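Local coordinates for 2-oxoglutarate-dependent dioxygenase tropC (Talaromyces stipitatus, PDB 6XJJ), which acts as an iron- and 2-oxoglutarate-dependent dioxygenase in the biosynthesis of fungal tropolones, at residues E65-N77 and T293-Y305. Residues are numbered along the deposited sequence; the frame is centred on the assembly and turned at random.
With FE (Fe (III) ion), chain B.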
ATOM      1  N   GLU A  65       9.379  10.258 -15.469  1.00 69.47           N
ATOM      2  CA  GLU A  65       9.210  10.730 -14.098  1.00 69.38           C
ATOM      3  C   GLU A  65       9.055   9.568 -13.118  1.00 75.04           C
ATOM      4  O   GLU A  65       9.569   9.628 -11.994  1.00 69.78           O
ATOM      5  CB  GLU A  65       8.016  11.684 -14.030  1.00 71.27           C
ATOM      6  CG  GLU A  65       8.278  13.015 -14.726  1.00 78.50           C
ATOM      7  CD  GLU A  65       7.046  13.892 -14.797  1.00 81.93           C
ATOM      8  OE1 GLU A  65       5.949  13.425 -14.420  1.00 88.17           O
ATOM      9  OE2 GLU A  65       7.161  15.048 -15.251  1.00 97.53           O
ATOM     10  N   VAL A  66       8.373   8.495 -13.526  1.00 71.37           N
ATOM     11  CA  VAL A  66       8.155   7.361 -12.628  1.00 80.42           C
ATOM     12  C   VAL A  66       9.449   6.584 -12.415  1.00 76.49           C
ATOM     13  O   VAL A  66       9.935   6.459 -11.284  1.00 73.31           O
ATOM     14  CB  VAL A  66       7.040   6.451 -13.172  1.00 81.39           C
ATOM     15  CG1 VAL A  66       6.899   5.201 -12.312  1.00 67.19           C
ATOM     16  CG2 VAL A  66       5.724   7.210 -13.222  1.00 75.20           C
ATOM     17  N   ARG A  67      10.010   6.029 -13.499  1.00 70.95           N
ATOM     18  CA  ARG A  67      11.246   5.256 -13.396  1.00 73.23           C
ATOM     19  C   ARG A  67      12.267   6.002 -12.550  1.00 77.25           C
ATOM     20  O   ARG A  67      13.022   5.391 -11.784  1.00 79.09           O
ATOM     21  CB  ARG A  67      11.835   4.998 -14.794  1.00 66.41           C
ATOM     22  CG  ARG A  67      12.563   6.226 -15.324  1.00 80.48           C
ATOM     23  CD  ARG A  67      13.005   6.246 -16.786  1.00 78.19           C
ATOM     24  NE  ARG A  67      13.923   5.183 -17.175  1.00 82.24           N
ATOM     25  CZ  ARG A  67      14.639   5.201 -18.296  1.00 81.23           C
ATOM     26  NH1 ARG A  67      14.603   6.261 -19.090  1.00 88.01           N
ATOM     27  NH2 ARG A  67      15.441   4.192 -18.598  1.00 88.17           N
ATOM     28  N   SER A  68      12.277   7.333 -12.660  1.00 74.01           N
ATOM     29  CA  SER A  68      13.279   8.169 -12.018  1.00 72.57           C
ATOM     30  C   SER A  68      13.006   8.333 -10.525  1.00 72.94           C
ATOM     31  O   SER A  68      13.927   8.231  -9.710  1.00 69.47           O
ATOM     32  CB  SER A  68      13.323   9.528 -12.721  1.00 56.42           C
ATOM     33  OG  SER A  68      14.228  10.416 -12.096  1.00 90.56           O
ATOM     34  N   ALA A  69      11.753   8.582 -10.144  1.00 73.60           N
ATOM     35  CA  ALA A  69      11.428   8.660  -8.725  1.00 70.83           C
ATOM     36  C   ALA A  69      11.653   7.317  -8.043  1.00 81.88           C
ATOM     37  O   ALA A  69      12.135   7.261  -6.903  1.00 72.76           O
ATOM     38  CB  ALA A  69       9.982   9.116  -8.535  1.00 75.09           C
ATOM     39  N   CYS A  70      11.316   6.221  -8.729  1.00 76.93           N
ATOM     40  CA  CYS A  70      11.503   4.896  -8.153  1.00 78.33           C
ATOM     41  C   CYS A  70      12.963   4.495  -8.111  1.00 79.76           C
ATOM     42  O   CYS A  70      13.341   3.645  -7.297  1.00 76.01           O
ATOM     43  CB  CYS A  70      10.711   3.863  -8.950  1.00 74.07           C
ATOM     44  SG  CYS A  70       8.934   4.158  -8.896  1.00 80.35           S
ATOM     45  N   ASN A  71      13.790   5.081  -8.967  1.00 73.71           N
ATOM     46  CA  ASN A  71      15.201   4.752  -8.923  1.00 74.57           C
ATOM     47  C   ASN A  71      15.944   5.575  -7.882  1.00 73.46           C
ATOM     48  O   ASN A  71      16.952   5.117  -7.335  1.00 72.76           O
ATOM     49  CB  ASN A  71      15.802   4.928 -10.315  1.00 71.85           C
ATOM     50  CG  ASN A  71      17.278   4.672 -10.344  1.00 70.38           C
ATOM     51  OD1 ASN A  71      18.024   5.146  -9.491  1.00 84.91           O
ATOM     52  ND2 ASN A  71      17.689   3.781 -11.231  1.00 74.42           N
ATOM     53  N   LYS A  72      15.465   6.777  -7.587  1.00 81.23           N
ATOM     54  CA  LYS A  72      16.155   7.676  -6.675  1.00 68.74           C
ATOM     55  C   LYS A  72      15.603   7.593  -5.258  1.00 75.77           C
ATOM     56  O   LYS A  72      16.369   7.413  -4.309  1.00 83.89           O
ATOM     57  CB  LYS A  72      16.070   9.114  -7.208  1.00 71.53           C
ATOM     58  CG  LYS A  72      16.857  10.149  -6.429  1.00 77.70           C
ATOM     59  CD  LYS A  72      16.819  11.484  -7.170  1.00 90.09           C
ATOM     60  CE  LYS A  72      17.619  12.563  -6.462  1.00 99.57           C
ATOM     61  NZ  LYS A  72      17.621  13.841  -7.237  1.00 98.56           N
ATOM     62  N   TYR A  73      14.281   7.696  -5.092  1.00 70.61           N
ATOM     63  CA  TYR A  73      13.681   7.699  -3.767  1.00 61.15           C
ATOM     64  C   TYR A  73      12.938   6.417  -3.425  1.00 69.98           C
ATOM     65  O   TYR A  73      12.665   6.178  -2.245  1.00 69.71           O
ATOM     66  CB  TYR A  73      12.698   8.872  -3.619  1.00 60.16           C
ATOM     67  CG  TYR A  73      13.294  10.229  -3.929  1.00 76.09           C
ATOM     68  CD1 TYR A  73      14.003  10.944  -2.973  1.00 85.73           C
ATOM     69  CD2 TYR A  73      13.130  10.802  -5.183  1.00 71.69           C
ATOM     70  CE1 TYR A  73      14.544  12.188  -3.264  1.00 80.76           C
ATOM     71  CE2 TYR A  73      13.661  12.037  -5.482  1.00 72.21           C
ATOM     72  CZ  TYR A  73      14.367  12.727  -4.520  1.00 86.17           C
ATOM     73  OH  TYR A  73      14.894  13.961  -4.824  1.00100.34           O
ATOM     74  N   GLY A  74      12.591   5.595  -4.410  1.00 86.21           N
ATOM     75  CA  GLY A  74      11.684   4.499  -4.138  1.00 72.61           C
ATOM     76  C   GLY A  74      10.275   4.925  -3.794  1.00 74.38           C
ATOM     77  O   GLY A  74       9.424   4.060  -3.579  1.00 69.51           O
ATOM     78  N   PHE A  75      10.007   6.230  -3.703  1.00 75.48           N
ATOM     79  CA  PHE A  75       8.661   6.742  -3.516  1.00 69.65           C
ATOM     80  C   PHE A  75       8.363   7.823  -4.541  1.00 77.77           C
ATOM     81  O   PHE A  75       9.266   8.516  -5.017  1.00 82.54           O
ATOM     82  CB  PHE A  75       8.367   7.412  -2.160  1.00 80.09           C
ATOM     83  CG  PHE A  75       8.261   6.490  -0.973  1.00 68.55           C
ATOM     84  CD1 PHE A  75       8.964   5.302  -0.863  1.00 75.88           C
ATOM     85  CD2 PHE A  75       7.266   6.755  -0.037  1.00 64.96           C
ATOM     86  CE1 PHE A  75       8.793   4.481   0.262  1.00 69.35           C
ATOM     87  CE2 PHE A  75       7.066   5.938   1.044  1.00 71.95           C
ATOM     88  CZ  PHE A  75       7.822   4.794   1.196  1.00 77.14           C
ATOM     89  N   PHE A  76       7.073   7.966  -4.853  1.00 70.05           N
ATOM     90  CA  PHE A  76       6.505   9.217  -5.333  1.00 66.88           C
ATOM     91  C   PHE A  76       5.054   9.351  -4.886  1.00 70.91           C
ATOM     92  O   PHE A  76       4.421   8.393  -4.434  1.00 74.41           O
ATOM     93  CB  PHE A  76       6.466   9.434  -6.858  1.00 70.90           C
ATOM     94  CG  PHE A  76       6.073   8.231  -7.696  1.00 81.20           C
ATOM     95  CD1 PHE A  76       6.019   6.937  -7.207  1.00 81.16           C
ATOM     96  CD2 PHE A  76       5.370   8.484  -8.871  1.00 75.59           C
ATOM     97  CE1 PHE A  76       5.587   5.893  -8.005  1.00 80.52           C
ATOM     98  CE2 PHE A  76       4.879   7.448  -9.645  1.00 87.15           C
ATOM     99  CZ  PHE A  76       4.974   6.156  -9.193  1.00 74.56           C
ATOM    100  N   ASN A  77       4.539  10.577  -5.031  1.00 67.58           N
ATOM    101  CA  ASN A  77       3.106  10.849  -5.064  1.00 69.65           C
ATOM    102  C   ASN A  77       2.577  10.757  -6.488  1.00 71.68           C
ATOM    103  O   ASN A  77       3.198  11.260  -7.431  1.00 66.27           O
ATOM    104  CB  ASN A  77       2.797  12.238  -4.506  1.00 81.15           C
ATOM    105  CG  ASN A  77       2.819  12.284  -2.998  1.00 85.53           C
ATOM    106  OD1 ASN A  77       1.863  11.874  -2.338  1.00 95.32           O
ATOM    107  ND2 ASN A  77       3.907  12.789  -2.440  1.00 72.46           N
ATOM    108  N   THR A 293      14.313  -6.163 -10.153  1.00 71.08           N
ATOM    109  CA  THR A 293      15.180  -5.265 -10.899  1.00 65.62           C
ATOM    110  C   THR A 293      16.594  -5.381 -10.334  1.00 95.65           C
ATOM    111  O   THR A 293      16.858  -6.159  -9.411  1.00 82.43           O
ATOM    112  CB  THR A 293      14.659  -3.829 -10.829  1.00 78.94           C
ATOM    113  OG1 THR A 293      14.758  -3.339  -9.489  1.00 73.17           O
ATOM    114  CG2 THR A 293      13.207  -3.786 -11.229  1.00 76.00           C
ATOM    115  N   GLY A 294      17.527  -4.602 -10.869  1.00 84.56           N
ATOM    116  CA  GLY A 294      18.882  -4.680 -10.357  1.00101.03           C
ATOM    117  C   GLY A 294      19.107  -3.834  -9.116  1.00 73.12           C
ATOM    118  O   GLY A 294      20.233  -3.402  -8.856  1.00 83.15           O
ATOM    119  N   GLY A 295      18.051  -3.597  -8.336  1.00 84.20           N
ATOM    120  CA  GLY A 295      18.007  -2.416  -7.498  1.00 75.18           C
ATOM    121  C   GLY A 295      17.636  -1.163  -8.257  1.00 78.80           C
ATOM    122  O   GLY A 295      17.675  -0.066  -7.685  1.00 65.19           O
ATOM    123  N   TYR A 296      17.271  -1.299  -9.537  1.00 76.18           N
ATOM    124  CA  TYR A 296      16.967  -0.139 -10.368  1.00 78.39           C
ATOM    125  C   TYR A 296      15.735   0.590  -9.847  1.00 75.60           C
ATOM    126  O   TYR A 296      15.692   1.827  -9.842  1.00 62.13           O
ATOM    127  CB  TYR A 296      16.786  -0.596 -11.818  1.00 69.06           C
ATOM    128  CG  TYR A 296      16.473   0.498 -12.795  1.00 79.75           C
ATOM    129  CD1 TYR A 296      17.466   1.349 -13.253  1.00 73.12           C
ATOM    130  CD2 TYR A 296      15.186   0.666 -13.283  1.00 79.59           C
ATOM    131  CE1 TYR A 296      17.182   2.355 -14.158  1.00 71.82           C
ATOM    132  CE2 TYR A 296      14.890   1.659 -14.187  1.00 75.66           C
ATOM    133  CZ  TYR A 296      15.891   2.504 -14.624  1.00 80.87           C
ATOM    134  OH  TYR A 296      15.606   3.500 -15.529  1.00 75.78           O
ATOM    135  N   TYR A 297      14.731  -0.156  -9.391  1.00 73.60           N
ATOM    136  CA  TYR A 297      13.635   0.397  -8.604  1.00 77.51           C
ATOM    137  C   TYR A 297      13.937   0.088  -7.139  1.00 75.40           C
ATOM    138  O   TYR A 297      14.036  -1.081  -6.753  1.00 77.71           O
ATOM    139  CB  TYR A 297      12.293  -0.184  -9.055  1.00 80.58           C
ATOM    140  CG  TYR A 297      11.914   0.162 -10.498  1.00 75.69           C
ATOM    141  CD1 TYR A 297      12.230   1.398 -11.047  1.00 64.87           C
ATOM    142  CD2 TYR A 297      11.220  -0.744 -11.298  1.00 75.42           C
ATOM    143  CE1 TYR A 297      11.885   1.716 -12.359  1.00 79.98           C
ATOM    144  CE2 TYR A 297      10.873  -0.434 -12.608  1.00 68.00           C
ATOM    145  CZ  TYR A 297      11.205   0.798 -13.129  1.00 70.17           C
ATOM    146  OH  TYR A 297      10.859   1.111 -14.422  1.00 67.30           O
ATOM    147  N   ARG A 298      14.112   1.137  -6.333  1.00 80.60           N
ATOM    148  CA  ARG A 298      14.581   0.983  -4.960  1.00 65.28           C
ATOM    149  C   ARG A 298      13.440   0.718  -3.979  1.00 70.88           C
ATOM    150  O   ARG A 298      12.389   1.363  -4.037  1.00 82.78           O
ATOM    151  CB  ARG A 298      15.333   2.235  -4.499  1.00 66.01           C
ATOM    152  CG  ARG A 298      16.690   2.505  -5.138  1.00 83.71           C
ATOM    153  CD  ARG A 298      17.363   3.656  -4.359  1.00 87.19           C
ATOM    154  NE  ARG A 298      17.458   3.307  -2.935  1.00 76.89           N
ATOM    155  CZ  ARG A 298      16.844   3.946  -1.933  1.00 69.39           C
ATOM    156  NH1 ARG A 298      16.976   3.502  -0.696  1.00 76.42           N
ATOM    157  NH2 ARG A 298      16.131   5.045  -2.136  1.00 83.82           N
ATOM    158  N   SER A 299      13.674  -0.216  -3.048  1.00 65.92           N
ATOM    159  CA  SER A 299      12.852  -0.359  -1.847  1.00 70.94           C
ATOM    160  C   SER A 299      13.515   0.421  -0.715  1.00 71.20           C
ATOM    161  O   SER A 299      14.626   0.087  -0.290  1.00 72.60           O
ATOM    162  CB  SER A 299      12.676  -1.827  -1.450  1.00 70.28           C
ATOM    163  OG  SER A 299      11.892  -1.936  -0.269  1.00 71.24           O
ATOM    164  N   ALA A 300      12.828   1.448  -0.223  1.00 65.28           N
ATOM    165  CA  ALA A 300      13.387   2.396   0.726  1.00 63.10           C
ATOM    166  C   ALA A 300      12.744   2.218   2.095  1.00 72.66           C
ATOM    167  O   ALA A 300      11.539   1.977   2.203  1.00 59.93           O
ATOM    168  CB  ALA A 300      13.192   3.839   0.243  1.00 67.70           C
ATOM    169  N   ARG A 301      13.558   2.334   3.136  1.00 77.00           N
ATOM    170  CA  ARG A 301      13.048   2.335   4.499  1.00 67.55           C
ATOM    171  C   ARG A 301      12.101   3.509   4.730  1.00 73.39           C
ATOM    172  O   ARG A 301      12.270   4.592   4.161  1.00 72.35           O
ATOM    173  CB  ARG A 301      14.234   2.369   5.469  1.00 84.25           C
ATOM    174  CG  ARG A 301      14.899   0.997   5.622  1.00 88.15           C
ATOM    175  CD  ARG A 301      16.303   1.009   6.215  1.00 92.60           C
ATOM    176  NE  ARG A 301      16.442   1.767   7.459  1.00101.14           N
ATOM    177  CZ  ARG A 301      17.304   2.769   7.647  1.00 94.38           C
ATOM    178  NH1 ARG A 301      18.155   3.125   6.697  1.00 92.43           N
ATOM    179  NH2 ARG A 301      17.345   3.399   8.809  1.00 81.80           N
ATOM    180  N   HIS A 302      11.074   3.271   5.541  1.00 63.40           N
ATOM    181  CA  HIS A 302      10.096   4.298   5.864  1.00 58.47           C
ATOM    182  C   HIS A 302       9.405   3.919   7.164  1.00 65.29           C
ATOM    183  O   HIS A 302       9.483   2.775   7.621  1.00 67.20           O
ATOM    184  CB  HIS A 302       9.070   4.491   4.735  1.00 83.85           C
ATOM    185  CG  HIS A 302       8.313   3.249   4.367  1.00 70.41           C
ATOM    186  ND1 HIS A 302       8.842   2.270   3.552  1.00 68.28           N
ATOM    187  CD2 HIS A 302       7.065   2.831   4.694  1.00 67.95           C
ATOM    188  CE1 HIS A 302       7.954   1.303   3.394  1.00 66.56           C
ATOM    189  NE2 HIS A 302       6.868   1.617   4.080  1.00 64.62           N
ATOM    190  N   ARG A 303       8.729   4.905   7.753  1.00 65.53           N
ATOM    191  CA  ARG A 303       8.086   4.749   9.053  1.00 69.32           C
ATOM    192  C   ARG A 303       7.065   5.870   9.209  1.00 79.06           C
ATOM    193  O   ARG A 303       6.973   6.775   8.374  1.00 68.84           O
ATOM    194  CB  ARG A 303       9.121   4.778  10.176  1.00 82.36           C
ATOM    195  CG  ARG A 303       9.872   6.093  10.249  1.00 81.23           C
ATOM    196  CD  ARG A 303      10.926   6.072  11.313  1.00 83.09           C
ATOM    197  NE  ARG A 303      11.602   7.360  11.431  1.00 97.27           N
ATOM    198  CZ  ARG A 303      12.638   7.586  12.229  1.00 80.85           C
ATOM    199  NH1 ARG A 303      13.121   6.604  12.977  1.00 73.60           N
ATOM    200  NH2 ARG A 303      13.197   8.787  12.272  1.00 79.20           N
ATOM    201  N   VAL A 304       6.306   5.812  10.302  1.00 80.10           N
ATOM    202  CA  VAL A 304       5.290   6.811  10.610  1.00 79.64           C
ATOM    203  C   VAL A 304       5.455   7.162  12.081  1.00 81.15           C
ATOM    204  O   VAL A 304       5.186   6.326  12.953  1.00 87.69           O
ATOM    205  CB  VAL A 304       3.866   6.305  10.327  1.00 85.56           C
ATOM    206  CG1 VAL A 304       2.840   7.407  10.573  1.00 80.76           C
ATOM    207  CG2 VAL A 304       3.752   5.762   8.915  1.00 85.97           C
ATOM    208  N   TYR A 305       5.897   8.387  12.364  1.00 76.99           N
ATOM    209  CA  TYR A 305       6.008   8.811  13.751  1.00 93.75           C
ATOM    210  C   TYR A 305       4.650   9.245  14.298  1.00 83.20           C
ATOM    211  O   TYR A 305       3.690   9.466  13.556  1.00 79.50           O
ATOM    212  CB  TYR A 305       7.028   9.941  13.910  1.00 80.44           C
ATOM    213  CG  TYR A 305       6.766  11.190  13.097  1.00 72.53           C
ATOM    214  CD1 TYR A 305       5.871  12.158  13.535  1.00 75.87           C
ATOM    215  CD2 TYR A 305       7.461  11.429  11.919  1.00 72.92           C
ATOM    216  CE1 TYR A 305       5.644  13.313  12.796  1.00 79.19           C
ATOM    217  CE2 TYR A 305       7.247  12.578  11.179  1.00 73.58           C
ATOM    218  CZ  TYR A 305       6.337  13.520  11.621  1.00 81.92           C
ATOM    219  OH  TYR A 305       6.120  14.667  10.885  1.00 79.85           O
TER
HETATM  220 FE    FE B1000       4.929   0.172   4.729  1.00 83.53          FE
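Phe75, on the strand that follows helix 56-72, sets its edge against a face of the iron-ligand imidazole of His302, a T-shaped pair with ring planes 64° apart. CZ of Phe75 lies 3.6 Å from CG of His302. The contact thus joins the N-terminal part of the chain to the double-stranded beta-helix core of the 2-oxoglutarate dioxygenases, whose facial triad here is His243, Asp245 and His302. A flat apolar ring suits this place, since it can press on the imidazole without competing for its nitrogens.

At the other end, the C-terminal part of the helix offers main-chain carbonyls to Arg298. Cys70 O receives the backbone N of Arg298 in a nearly straight bond of 2.8 Å. The Arg298 side chain, bent at chi3 (56°), passes beside Asn71 O, and its NH2 reaches Lys72 O from above the carbonyl plane; a cationic side chain probably suits this carbonyl-rich helix end. Gly74 is the first residue past the helix, with positive phi, a conformation glycine adopts easily.

The small Cys70 side chain suits the close approach of the Tyr297 ring, CB to CD1 at 3.6 Å, while the Tyr297 hydroxyl bonds Leu196 O. Tyr296 CG stands anti to its own N (chi1 -180°), carrying the hydroxyl out to Arg67, whose guanidinium also pairs with Glu64. Arg67 NE donates to Tyr296 OH at 2.9 Å. The Asn71 amide crosses the Tyr296 ring at about a right angle, ND2 near CD1.

The His302 imidazole is also held at its edge: His302 ND1 donates, in the ring plane, to Ala300 O at 3.0 Å, leaving His302 NE2 to bind the iron at 2.5 Å.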